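Local atomic coordinates of cryptochrome DASH, chloroplastic/mitochondrial (PDB entry 2J4D), a protein that repairs cyclobutane pyrimidine dimers in single-stranded DNA, carries FAD and a folate cofactor, binds DNA without sequence specificity and may act as a photoreceptor. Residues I20-F23 with E24-L28; N108-R112 with G113-L117; D192-T195 with Q196-S200; D330-R333 with F334-I337. All coordinates share one frame; numbering follows the deposited sequence.

In the fold
All four contacts are local, made within a helix or at one of its ends, so each closes only a turn or two of chain; they follow one another in series and none nests in or crosses another. Contact 1 lies on helix 12-26. Contact 2 ends helix 92-111 and turns toward strand 117-120 of the parallel sheet of the alpha/beta domain. These two touch: the Phe-23 ring packs on Asn-108 and Lys-111 and makes a cation-pi contact with Arg-112. Contact 3 starts helix 194-204, and contact 4 lies on helix 317-339 in the FAD-binding region. Their centres are about 12 Å apart, and Phe-197 meets Tyr-331 ring to ring, tying the two helices together.

Contact 1 of 4, residues I20-F23 with E24-L28; sequences IKTF and ERYAL
Thr-22 and Arg-25 meet through a single water. It donates to Thr-22 OG1 at 2.9 Å and accepts from Arg-25 NH1 at 2.8 Å, lying at the guanidinium edge and in its plane. A chi1 of -60° sets the threonine hydroxyl beside its own backbone N, where it also bonds to Val-18 O, one turn earlier. The methyl CG2, anti to that N, runs alongside the Tyr-26 ring instead, 4.1 Å from CD2. Thr-22 O lies near the ring plane, 3.3 Å from Tyr-26 CD2, while Arg-25 CG sits over one face, offset toward the rim. Positive charge accumulates nearby, with Lys-21 NZ 4.0 Å from Arg-25 NH2 and Arg-308 also close; a long, weak ion pair from Arg-25 to Glu-305 probably offsets part of it. Glu-305 further bonds to Tyr-26 OH, fixing the phenol end against helix 299-312. Behind the side chains stand the backbone bonds, Arg-25 N to Lys-21 O at 2.8 Å and Tyr-26 N to Thr-22 O at 3.2 Å. Such i to i+4 bonding, with side chains three and four residues apart packing together, is characteristic of an alpha helix, here helix 12-26 against helix 299-312.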
loop_
_atom_site.group_PDB
_atom_site.type_symbol
_atom_site.label_atom_id
_atom_site.label_comp_id
_atom_site.label_asym_id
_atom_site.label_seq_id
_atom_site.Cartn_x
_atom_site.Cartn_y
_atom_site.Cartn_z
ATOM N N ILE A 20 4.622 20.069 -9.451
ATOM C CA ILE A 20 5.213 20.637 -10.650
ATOM C C ILE A 20 6.734 20.641 -10.556
ATOM O O ILE A 20 7.417 20.275 -11.511
ATOM C CB ILE A 20 4.710 22.081 -10.895
ATOM C CG1 ILE A 20 3.235 22.049 -11.300
ATOM C CG2 ILE A 20 5.538 22.749 -11.989
ATOM C CD1 ILE A 20 2.577 23.408 -11.338
ATOM N N LYS A 21 7.274 21.043 -9.409
ATOM C CA LYS A 21 8.730 21.066 -9.260
ATOM C C LYS A 21 9.313 19.658 -9.303
ATOM O O LYS A 21 10.362 19.430 -9.904
ATOM C CB LYS A 21 9.143 21.744 -7.952
ATOM C CG LYS A 21 8.774 23.215 -7.889
ATOM C CD LYS A 21 9.620 23.991 -6.883
ATOM C CE LYS A 21 11.075 24.134 -7.338
ATOM N NZ LYS A 21 11.950 23.009 -6.884
ATOM N N THR A 22 8.633 18.709 -8.673
ATOM C CA THR A 22 9.114 17.335 -8.660
ATOM C C THR A 22 9.071 16.704 -10.057
ATOM O O THR A 22 10.040 16.072 -10.487
ATOM C CB THR A 22 8.307 16.486 -7.654
ATOM O OG1 THR A 22 8.461 17.047 -6.344
ATOM C CG2 THR A 22 8.812 15.046 -7.625
ATOM N N PHE A 23 7.960 16.873 -10.769
ATOM C CA PHE A 23 7.842 16.321 -12.122
ATOM C C PHE A 23 8.956 16.918 -12.970
ATOM O O PHE A 23 9.576 16.247 -13.793
ATOM C CB PHE A 23 6.477 16.678 -12.730
ATOM C CG PHE A 23 5.310 15.970 -12.080
ATOM C CD1 PHE A 23 4.016 16.476 -12.204
ATOM C CD2 PHE A 23 5.497 14.785 -11.369
ATOM C CE1 PHE A 23 2.925 15.812 -11.631
ATOM C CE2 PHE A 23 4.416 14.112 -10.793
ATOM C CZ PHE A 23 3.127 14.627 -10.924
ATOM N N GLU A 24 9.203 18.198 -12.740
ATOM C CA GLU A 24 10.233 18.945 -13.444
ATOM C C GLU A 24 11.605 18.338 -13.164
ATOM O O GLU A 24 12.385 18.082 -14.081
ATOM C CB GLU A 24 10.192 20.394 -12.961
ATOM C CG GLU A 24 10.580 21.429 -13.979
ATOM C CD GLU A 24 10.127 22.817 -13.557
ATOM O OE1 GLU A 24 10.641 23.327 -12.535
ATOM O OE2 GLU A 24 9.246 23.388 -14.240
ATOM N N ARG A 25 11.891 18.089 -11.891
ATOM C CA ARG A 25 13.179 17.529 -11.507
ATOM C C ARG A 25 13.507 16.192 -12.162
ATOM O O ARG A 25 14.662 15.925 -12.478
ATOM C CB ARG A 25 13.269 17.372 -9.982
ATOM C CG ARG A 25 14.608 16.788 -9.515
ATOM C CD ARG A 25 14.685 16.600 -8.005
ATOM N NE ARG A 25 14.567 17.870 -7.297
ATOM C CZ ARG A 25 13.483 18.257 -6.634
ATOM N NH1 ARG A 25 12.420 17.462 -6.581
ATOM N NH2 ARG A 25 13.460 19.442 -6.037
ATOM N N TYR A 26 12.500 15.353 -12.378
ATOM C CA TYR A 26 12.742 14.041 -12.968
ATOM C C TYR A 26 12.337 13.890 -14.436
ATOM O O TYR A 26 12.371 12.790 -14.978
ATOM C CB TYR A 26 12.032 12.977 -12.125
ATOM C CG TYR A 26 12.620 12.849 -10.735
ATOM C CD1 TYR A 26 13.754 12.070 -10.504
ATOM C CD2 TYR A 26 12.086 13.563 -9.665
ATOM C CE1 TYR A 26 14.348 12.012 -9.234
ATOM C CE2 TYR A 26 12.669 13.516 -8.402
ATOM C CZ TYR A 26 13.800 12.742 -8.192
ATOM O OH TYR A 26 14.389 12.718 -6.943
ATOM N N ALA A 27 11.976 14.993 -15.079
ATOM C CA ALA A 27 11.555 14.958 -16.481
ATOM C C ALA A 27 12.642 14.463 -17.437
ATOM O O ALA A 27 13.830 14.713 -17.223
ATOM C CB ALA A 27 11.087 16.346 -16.907
ATOM N N LEU A 28 12.228 13.755 -18.488
ATOM C CA LEU A 28 13.166 13.245 -19.485
ATOM C C LEU A 28 13.658 14.465 -20.263
ATOM O O LEU A 28 12.869 15.155 -20.901
ATOM C CB LEU A 28 12.459 12.283 -20.448
ATOM C CG LEU A 28 13.152 10.991 -20.908
ATOM C CD1 LEU A 28 12.636 10.625 -22.297
ATOM C CD2 LEU A 28 14.653 11.152 -20.954
HETATM O O HOH W 1 10.381 19.068 -5.469
#

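Contact 2 of 4, residues N108-R112 with G113-L117; sequences NLMKR and GLNLL
Asn-115 lays its flat carboxamide alongside Met-110, the two side chains pointing the same way. The methionine CE stands to one side of the amide plane, so near to ND2 that the exact fit is doubtful. At the amide's oxygen end, Leu-116 N, 23° from the carbonyl plane, donates to OD1 at a separation so short that its exact geometry is doubtful, and Arg-106 NE donates weakly. The peptide carbonyl of Leu-109 is engaged on both faces, by Arg-112 N from one and by Leu-114 N from the other.

This is a Schellman motif, a common C-terminal ending of alpha helices. Leu-114 N reaches back to Leu-109 O at 3.0 Å, and Gly-113 N bonds to Met-110 O, also at 3.0 Å. Gly-113 takes the C-prime position with a phi of 87°, where a CB would collide with Arg-112 O. A CA-H...O contact, Met-110 CA to Leu-114 O at 3.1 Å, adds to the turn.

The chain then runs back past the helix end. Replacing Asn-115 with an alanine would probably leave the Met-110 methyl without its flat neighbour, and deprive Arg-106 of a weak partner and Leu-116 N of its close acceptor. On the inner side, Leu-109 packs on both Leu-114 and Leu-116; together with Leu-116 it touches Phe-46 of strand 41-46, while Leu-114 faces Leu-217 and Thr-220 of a loop. Leu-109 forks its contacts: CD2 lies 4.1 Å from Leu-114 CD1, and CD1 sits 3.8 Å from Leu-116 CB.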
loop_
_atom_site.group_PDB
_atom_site.type_symbol
_atom_site.label_atom_id
_atom_site.label_comp_id
_atom_site.label_asym_id
_atom_site.label_seq_id
_atom_site.Cartn_x
_atom_site.Cartn_y
_atom_site.Cartn_z
ATOM N N ASN A 108 -3.016 14.428 -13.951
ATOM C CA ASN A 108 -1.603 14.420 -14.312
ATOM C C ASN A 108 -1.345 13.881 -15.716
ATOM O O ASN A 108 -0.389 14.295 -16.377
ATOM C CB ASN A 108 -0.798 13.638 -13.272
ATOM C CG ASN A 108 -0.724 14.367 -11.947
ATOM O OD1 ASN A 108 -0.555 15.587 -11.924
ATOM N ND2 ASN A 108 -0.842 13.637 -10.842
ATOM N N LEU A 109 -2.189 12.962 -16.176
ATOM C CA LEU A 109 -2.024 12.439 -17.527
ATOM C C LEU A 109 -2.393 13.561 -18.501
ATOM O O LEU A 109 -1.714 13.778 -19.511
ATOM C CB LEU A 109 -2.925 11.218 -17.746
ATOM C CG LEU A 109 -2.414 9.937 -17.077
ATOM C CD1 LEU A 109 -3.470 8.844 -17.178
ATOM C CD2 LEU A 109 -1.123 9.496 -17.749
ATOM N N MET A 110 -3.461 14.288 -18.186
ATOM C CA MET A 110 -3.875 15.382 -19.056
ATOM C C MET A 110 -2.776 16.431 -19.199
ATOM O O MET A 110 -2.591 17.006 -20.271
ATOM C CB MET A 110 -5.152 16.030 -18.528
ATOM C CG MET A 110 -6.354 15.111 -18.611
ATOM S SD MET A 110 -7.862 15.881 -18.047
ATOM C CE MET A 110 -9.049 14.960 -18.947
ATOM N N LYS A 111 -2.030 16.674 -18.128
ATOM C CA LYS A 111 -0.964 17.664 -18.200
ATOM C C LYS A 111 0.118 17.268 -19.197
ATOM O O LYS A 111 0.837 18.127 -19.715
ATOM C CB LYS A 111 -0.360 17.895 -16.816
ATOM C CG LYS A 111 -1.401 18.360 -15.812
ATOM C CD LYS A 111 -0.794 18.875 -14.523
ATOM C CE LYS A 111 0.066 17.832 -13.849
ATOM N NZ LYS A 111 0.298 18.199 -12.425
ATOM N N ARG A 112 0.230 15.973 -19.473
ATOM C CA ARG A 112 1.223 15.486 -20.420
ATOM C C ARG A 112 0.610 15.172 -21.789
ATOM O O ARG A 112 1.228 14.495 -22.614
ATOM C CB ARG A 112 1.921 14.242 -19.866
ATOM C CG ARG A 112 2.396 14.410 -18.431
ATOM C CD ARG A 112 3.871 14.122 -18.256
ATOM N NE ARG A 112 4.252 14.242 -16.849
ATOM C CZ ARG A 112 5.481 14.051 -16.370
ATOM N NH1 ARG A 112 6.479 13.725 -17.185
ATOM N NH2 ARG A 112 5.709 14.184 -15.067
ATOM N N GLY A 113 -0.607 15.655 -22.028
ATOM C CA GLY A 113 -1.248 15.421 -23.315
ATOM C C GLY A 113 -2.052 14.141 -23.477
ATOM O O GLY A 113 -2.439 13.782 -24.589
ATOM N N LEU A 114 -2.309 13.437 -22.382
ATOM C CA LEU A 114 -3.087 12.200 -22.464
ATOM C C LEU A 114 -4.360 12.374 -21.658
ATOM O O LEU A 114 -4.790 13.489 -21.385
ATOM C CB LEU A 114 -2.283 11.021 -21.891
ATOM C CG LEU A 114 -0.999 10.608 -22.615
ATOM C CD1 LEU A 114 -0.222 9.611 -21.763
ATOM C CD2 LEU A 114 -1.345 9.997 -23.972
ATOM N N ASN A 115 -4.968 11.257 -21.287
ATOM C CA ASN A 115 -6.164 11.274 -20.462
ATOM C C ASN A 115 -6.295 9.854 -19.941
ATOM O O ASN A 115 -5.522 8.981 -20.324
ATOM C CB ASN A 115 -7.409 11.631 -21.274
ATOM C CG ASN A 115 -8.566 12.094 -20.394
ATOM O OD1 ASN A 115 -8.635 11.772 -19.206
ATOM N ND2 ASN A 115 -9.487 12.849 -20.981
ATOM N N LEU A 116 -7.269 9.623 -19.073
ATOM C CA LEU A 116 -7.482 8.292 -18.525
ATOM C C LEU A 116 -8.895 7.831 -18.829
ATOM O O LEU A 116 -9.864 8.470 -18.430
ATOM C CB LEU A 116 -7.265 8.301 -17.007
ATOM C CG LEU A 116 -7.474 6.983 -16.250
ATOM C CD1 LEU A 116 -6.398 5.968 -16.640
ATOM C CD2 LEU A 116 -7.412 7.267 -14.755
ATOM N N LEU A 117 -9.007 6.731 -19.556
ATOM C CA LEU A 117 -10.306 6.175 -19.873
ATOM C C LEU A 117 -10.717 5.353 -18.654
ATOM O O LEU A 117 -9.994 4.444 -18.236
ATOM C CB LEU A 117 -10.217 5.271 -21.106
ATOM C CG LEU A 117 -11.519 4.542 -21.460
ATOM C CD1 LEU A 117 -12.552 5.553 -21.923
ATOM C CD2 LEU A 117 -11.260 3.518 -22.551
#

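Contact 3 of 4, residues D192-T195 with Q196-S200; sequences DVYT and QFRKS
Arg-198 folds its aliphatic chain across the Tyr-194 ring, one turn back in the same helix. Its CB makes a CH-pi contact, 4.3 Å from the ring centroid and 23° off the normal, and its CD comes within 3.5 Å of Tyr-194 OH. The guanidinium, turned 52° from the phenol plane, meets ring atom CE2 at its edge. Both side chains have CG anti to the backbone N (Tyr-194 chi1 171°), which brings the arginine chain across the ring.

A second, tighter carbon contact joins Thr-195 and Lys-199, side by side; Thr-195 CG2 and Lys-199 CE are only 3.4 Å apart, closer than usual.

Polar links stand at the ends of these chains. A water in the guanidinium plane accepts from Arg-198 NE at 2.9 Å and also bonds to Thr-195 OG1, while Arg-198 NH1 forms a salt bridge with Glu-202. Tyr-194 OH bonds to Phe-324 O, and its ring stacks with Trp-328, so the residue joins this helix to helix 317-339. With a serine at Tyr-194, Phe-324 O would probably lose this donor and the aliphatic part of Arg-198 would be left without the ring it crosses.

Among backbone bonds, Arg-198 N reaches Tyr-194 O at 2.8 Å, and Phe-197 N bonds to Val-193 O at 3.2 Å. Val-193 thus occupies the N-cap of helix 194-204, engaging the helix through its carbonyl. It directly follows Asp-192, which belongs to a folate pocket and pairs with Lys-338, another residue of that pocket: a helix start set beside a cofactor site.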
loop_
_atom_site.group_PDB
_atom_site.type_symbol
_atom_site.label_atom_id
_atom_site.label_comp_id
_atom_site.label_asym_id
_atom_site.label_seq_id
_atom_site.Cartn_x
_atom_site.Cartn_y
_atom_site.Cartn_z
ATOM N N ASP A 192 14.774 -17.446 3.521
ATOM C CA ASP A 192 13.616 -17.395 4.414
ATOM C C ASP A 192 13.864 -16.498 5.622
ATOM O O ASP A 192 12.989 -16.324 6.469
ATOM C CB ASP A 192 13.217 -18.799 4.883
ATOM C CG ASP A 192 12.430 -19.562 3.823
ATOM O OD1 ASP A 192 11.766 -18.903 2.993
ATOM O OD2 ASP A 192 12.459 -20.813 3.824
ATOM N N VAL A 193 15.066 -15.942 5.700
ATOM C CA VAL A 193 15.431 -15.038 6.786
ATOM C C VAL A 193 15.692 -13.658 6.184
ATOM O O VAL A 193 16.555 -13.500 5.325
ATOM C CB VAL A 193 16.697 -15.523 7.507
ATOM C CG1 VAL A 193 17.129 -14.499 8.556
ATOM C CG2 VAL A 193 16.420 -16.872 8.164
ATOM N N TYR A 194 14.938 -12.663 6.634
ATOM C CA TYR A 194 15.086 -11.307 6.109
ATOM C C TYR A 194 16.508 -10.771 6.140
ATOM O O TYR A 194 16.978 -10.184 5.166
ATOM C CB TYR A 194 14.195 -10.337 6.880
ATOM C CG TYR A 194 14.465 -8.883 6.539
ATOM C CD1 TYR A 194 13.928 -8.297 5.388
ATOM C CD2 TYR A 194 15.274 -8.098 7.361
ATOM C CE1 TYR A 194 14.191 -6.959 5.075
ATOM C CE2 TYR A 194 15.544 -6.769 7.055
ATOM C CZ TYR A 194 15.000 -6.209 5.914
ATOM O OH TYR A 194 15.273 -4.897 5.630
ATOM N N THR A 195 17.185 -10.955 7.269
ATOM C CA THR A 195 18.542 -10.455 7.415
ATOM C C THR A 195 19.446 -10.951 6.302
ATOM O O THR A 195 20.271 -10.199 5.779
ATOM C CB THR A 195 19.141 -10.863 8.767
ATOM O OG1 THR A 195 18.343 -10.305 9.817
ATOM C CG2 THR A 195 20.563 -10.344 8.895
ATOM N N GLN A 196 19.290 -12.216 5.936
ATOM C CA GLN A 196 20.107 -12.774 4.871
ATOM C C GLN A 196 19.755 -12.173 3.518
ATOM O O GLN A 196 20.640 -11.899 2.708
ATOM C CB GLN A 196 19.966 -14.290 4.846
ATOM C CG GLN A 196 20.589 -14.925 6.078
ATOM C CD GLN A 196 21.994 -14.393 6.350
ATOM O OE1 GLN A 196 22.260 -13.798 7.403
ATOM N NE2 GLN A 196 22.899 -14.600 5.395
ATOM N N PHE A 197 18.462 -11.967 3.276
ATOM C CA PHE A 197 18.012 -11.358 2.026
ATOM C C PHE A 197 18.592 -9.949 1.947
ATOM O O PHE A 197 19.178 -9.554 0.943
ATOM C CB PHE A 197 16.482 -11.272 2.000
ATOM C CG PHE A 197 15.947 -10.345 0.950
ATOM C CD1 PHE A 197 15.927 -10.724 -0.389
ATOM C CD2 PHE A 197 15.457 -9.085 1.299
ATOM C CE1 PHE A 197 15.424 -9.862 -1.367
ATOM C CE2 PHE A 197 14.954 -8.216 0.328
ATOM C CZ PHE A 197 14.937 -8.605 -1.006
ATOM N N ARG A 198 18.434 -9.193 3.025
ATOM C CA ARG A 198 18.934 -7.826 3.051
ATOM C C ARG A 198 20.440 -7.737 2.836
ATOM O O ARG A 198 20.913 -6.966 1.992
ATOM C CB ARG A 198 18.574 -7.148 4.373
ATOM C CG ARG A 198 19.081 -5.713 4.473
ATOM C CD ARG A 198 18.736 -5.094 5.817
ATOM N NE ARG A 198 19.411 -5.774 6.919
ATOM C CZ ARG A 198 20.723 -5.740 7.126
ATOM N NH1 ARG A 198 21.510 -5.055 6.306
ATOM N NH2 ARG A 198 21.248 -6.397 8.149
ATOM N N LYS A 199 21.200 -8.516 3.600
ATOM C CA LYS A 199 22.650 -8.476 3.457
ATOM C C LYS A 199 23.067 -8.788 2.028
ATOM O O LYS A 199 23.993 -8.171 1.502
ATOM C CB LYS A 199 23.324 -9.464 4.416
ATOM C CG LYS A 199 23.179 -9.105 5.882
ATOM C CD LYS A 199 24.097 -9.961 6.747
ATOM C CE LYS A 199 23.834 -9.740 8.233
ATOM N NZ LYS A 199 23.974 -8.314 8.647
ATOM N N SER A 200 22.369 -9.730 1.396
ATOM C CA SER A 200 22.693 -10.121 0.027
ATOM C C SER A 200 22.429 -9.053 -1.018
ATOM O O SER A 200 23.295 -8.769 -1.844
ATOM C CB SER A 200 21.938 -11.393 -0.368
ATOM O OG SER A 200 22.293 -12.457 0.487
HETATM O O HOH W 2 18.500 -7.170 9.248
#

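Contact 4 of 4, residues D330-R333 with F334-I337; sequences DYFR and FLSI. With FAD (flavin-adenine dinucleotide), chain C.
Phe-334 N bonds to Asp-330 O at 2.9 Å and Leu-335 N to Tyr-331 O at 2.8 Å, the i to i+4 pattern of an alpha helix. Leu-335 is shared by two aromatic rings. Its CD2 comes 3.6 Å from Tyr-331 CE2, on a side chain crossing it at a slant, and 4.0 Å from Phe-332 CD1, on one that runs beside it. The far side of the Phe-332 ring turns toward the cofactor, where CD2 meets N1A of the FAD adenine at 3.7 Å, the adenine nitrogen lying near the ring plane. Ser-336 holds OG between its backbone N and carbonyl carbon (chi1 71°), from where the hydroxyl donates to Arg-333 O at 2.6 Å; OG is also hydrogen-bonded to Thr-145 OG1. Two buried charged groups find partners beyond the helix: the Asp-330 oxygens accept from Met-177 N and Tyr-178 N, while Arg-333 NH1 forms a salt bridge with Glu-144. Tyr-331 OH bonds to Pro-191 O. The helix meets adenine with a hydrocarbon edge: faintly positive C-H groups probably suit the electron-rich N1A, whereas Asp-330 and Tyr-331 bond elsewhere in the chain and Arg-333 adds a long, weak ion pair with Asp-424, probably an FAD-binding residue.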
loop_
_atom_site.group_PDB
_atom_site.type_symbol
_atom_site.label_atom_id
_atom_site.label_comp_id
_atom_site.label_asym_id
_atom_site.label_seq_id
_atom_site.Cartn_x
_atom_site.Cartn_y
_atom_site.Cartn_z
ATOM N N ASP A 330 10.108 -4.847 -0.166
ATOM C CA ASP A 330 10.623 -5.643 -1.283
ATOM C C ASP A 330 10.593 -7.125 -0.914
ATOM O O ASP A 330 10.146 -7.977 -1.692
ATOM C CB ASP A 330 12.080 -5.270 -1.584
ATOM C CG ASP A 330 12.214 -4.112 -2.549
ATOM O OD1 ASP A 330 11.239 -3.353 -2.764
ATOM O OD2 ASP A 330 13.330 -3.955 -3.090
ATOM N N TYR A 331 11.093 -7.426 0.280
ATOM C CA TYR A 331 11.164 -8.801 0.753
ATOM C C TYR A 331 9.816 -9.501 0.743
ATOM O O TYR A 331 9.703 -10.617 0.243
ATOM C CB TYR A 331 11.758 -8.849 2.164
ATOM C CG TYR A 331 11.974 -10.248 2.692
ATOM C CD1 TYR A 331 12.824 -11.140 2.034
ATOM C CD2 TYR A 331 11.323 -10.686 3.848
ATOM C CE1 TYR A 331 13.021 -12.432 2.508
ATOM C CE2 TYR A 331 11.511 -11.979 4.334
ATOM C CZ TYR A 331 12.360 -12.846 3.660
ATOM O OH TYR A 331 12.550 -14.124 4.133
ATOM N N PHE A 332 8.788 -8.870 1.301
ATOM C CA PHE A 332 7.485 -9.527 1.306
ATOM C C PHE A 332 6.908 -9.668 -0.098
ATOM O O PHE A 332 6.181 -10.620 -0.384
ATOM C CB PHE A 332 6.505 -8.794 2.229
ATOM C CG PHE A 332 6.708 -9.117 3.690
ATOM C CD1 PHE A 332 6.645 -10.436 4.137
ATOM C CD2 PHE A 332 6.969 -8.112 4.611
ATOM C CE1 PHE A 332 6.838 -10.748 5.480
ATOM C CE2 PHE A 332 7.165 -8.409 5.961
ATOM C CZ PHE A 332 7.098 -9.728 6.398
ATOM N N ARG A 333 7.235 -8.727 -0.975
ATOM C CA ARG A 333 6.746 -8.795 -2.349
ATOM C C ARG A 333 7.370 -10.023 -3.033
ATOM O O ARG A 333 6.669 -10.804 -3.685
ATOM C CB ARG A 333 7.110 -7.500 -3.095
ATOM C CG ARG A 333 6.966 -7.564 -4.607
ATOM C CD ARG A 333 5.527 -7.675 -5.056
ATOM N NE ARG A 333 4.761 -6.474 -4.743
ATOM C CZ ARG A 333 3.534 -6.233 -5.197
ATOM N NH1 ARG A 333 2.932 -7.112 -5.992
ATOM N NH2 ARG A 333 2.904 -5.120 -4.848
ATOM N N PHE A 334 8.679 -10.214 -2.879
ATOM C CA PHE A 334 9.317 -11.377 -3.506
ATOM C C PHE A 334 8.870 -12.658 -2.806
ATOM O O PHE A 334 8.672 -13.690 -3.441
ATOM C CB PHE A 334 10.851 -11.266 -3.459
ATOM C CG PHE A 334 11.407 -10.114 -4.263
ATOM C CD1 PHE A 334 11.037 -9.929 -5.590
ATOM C CD2 PHE A 334 12.306 -9.216 -3.689
ATOM C CE1 PHE A 334 11.550 -8.857 -6.335
ATOM C CE2 PHE A 334 12.829 -8.143 -4.425
ATOM C CZ PHE A 334 12.445 -7.967 -5.750
ATOM N N LEU A 335 8.685 -12.579 -1.493
ATOM C CA LEU A 335 8.267 -13.742 -0.719
ATOM C C LEU A 335 6.885 -14.225 -1.168
ATOM O O LEU A 335 6.600 -15.424 -1.134
ATOM C CB LEU A 335 8.260 -13.386 0.771
ATOM C CG LEU A 335 8.408 -14.467 1.849
ATOM C CD1 LEU A 335 9.590 -15.378 1.556
ATOM C CD2 LEU A 335 8.610 -13.777 3.191
ATOM N N SER A 336 6.030 -13.304 -1.606
ATOM C CA SER A 336 4.698 -13.699 -2.055
ATOM C C SER A 336 4.825 -14.667 -3.222
ATOM O O SER A 336 4.029 -15.599 -3.359
ATOM C CB SER A 336 3.856 -12.478 -2.470
ATOM O OG SER A 336 4.308 -11.892 -3.682
ATOM N N ILE A 337 5.834 -14.456 -4.060
ATOM C CA ILE A 337 6.042 -15.331 -5.201
ATOM C C ILE A 337 6.506 -16.704 -4.739
ATOM O O ILE A 337 5.978 -17.731 -5.172
ATOM C CB ILE A 337 7.088 -14.750 -6.168
ATOM C CG1 ILE A 337 6.634 -13.365 -6.638
ATOM C CG2 ILE A 337 7.248 -15.673 -7.371
ATOM C CD1 ILE A 337 7.651 -12.635 -7.496
HETATM P PA FAD C . 7.598 3.651 7.829
HETATM O O1A FAD C . 7.718 5.083 7.489
HETATM O O2A FAD C . 8.134 3.151 9.117
HETATM O O5B FAD C . 8.259 2.754 6.669
HETATM C C5B FAD C . 8.468 3.298 5.347
HETATM C C4B FAD C . 7.923 2.294 4.325
HETATM O O4B FAD C . 8.606 1.054 4.502
HETATM C C3B FAD C . 6.441 1.966 4.468
HETATM O O3B FAD C . 5.603 2.954 3.891
HETATM C C2B FAD C . 6.379 0.621 3.812
HETATM O O2B FAD C . 6.183 0.645 2.416
HETATM C C1B FAD C . 7.705 -0.034 4.239
HETATM N N9A FAD C . 7.630 -0.883 5.446
HETATM C C8A FAD C . 7.939 -0.534 6.747
HETATM N N7A FAD C . 7.772 -1.538 7.597
HETATM C C5A FAD C . 7.340 -2.590 6.819
HETATM C C6A FAD C . 6.986 -3.922 7.138
HETATM N N6A FAD C . 7.035 -4.442 8.357
HETATM N N1A FAD C . 6.575 -4.736 6.095
HETATM C C2A FAD C . 6.508 -4.239 4.815
HETATM N N3A FAD C . 6.831 -2.977 4.444
HETATM C C4A FAD C . 7.228 -2.190 5.481
HETATM N N1 FAD C . 2.330 -2.442 5.168
HETATM C C2 FAD C . 1.732 -2.197 3.950
HETATM O O2 FAD C . 2.257 -1.470 3.126
HETATM N N3 FAD C . 0.497 -2.807 3.680
HETATM C C4 FAD C . -0.168 -3.647 4.570
HETATM O O4 FAD C . -1.265 -4.155 4.272
HETATM C C4X FAD C . 0.451 -3.893 5.819
HETATM N N5 FAD C . -0.147 -4.724 6.779
HETATM C C5X FAD C . 0.522 -5.052 7.960
HETATM C C6 FAD C . -0.024 -5.977 8.859
HETATM C C7 FAD C . 0.626 -6.331 10.064
HETATM C C7M FAD C . -0.017 -7.338 10.987
HETATM C C8 FAD C . 1.892 -5.711 10.366
HETATM C C8M FAD C . 2.663 -6.028 11.637
HETATM C C9 FAD C . 2.452 -4.781 9.469
HETATM C C9A FAD C . 1.789 -4.431 8.256
HETATM N N10 FAD C . 2.331 -3.490 7.331
HETATM C C10 FAD C . 1.706 -3.268 6.084
HETATM C "C1'" FAD C . 3.750 -3.027 7.476
HETATM C "C2'" FAD C . 3.978 -1.718 8.259
HETATM O "O2'" FAD C . 3.309 -1.784 9.506
HETATM C "C3'" FAD C . 3.452 -0.533 7.453
HETATM O "O3'" FAD C . 4.069 -0.490 6.151
HETATM C "C4'" FAD C . 3.718 0.843 8.088
HETATM O "O4'" FAD C . 3.065 0.940 9.356
HETATM C "C5'" FAD C . 3.198 1.928 7.154
HETATM O "O5'" FAD C . 3.457 3.218 7.714
HETATM P P FAD C . 4.700 4.130 7.380
HETATM O O1P FAD C . 4.611 4.390 5.934
HETATM O O2P FAD C . 4.648 5.346 8.238
HETATM O O3P FAD C . 6.010 3.361 7.840
#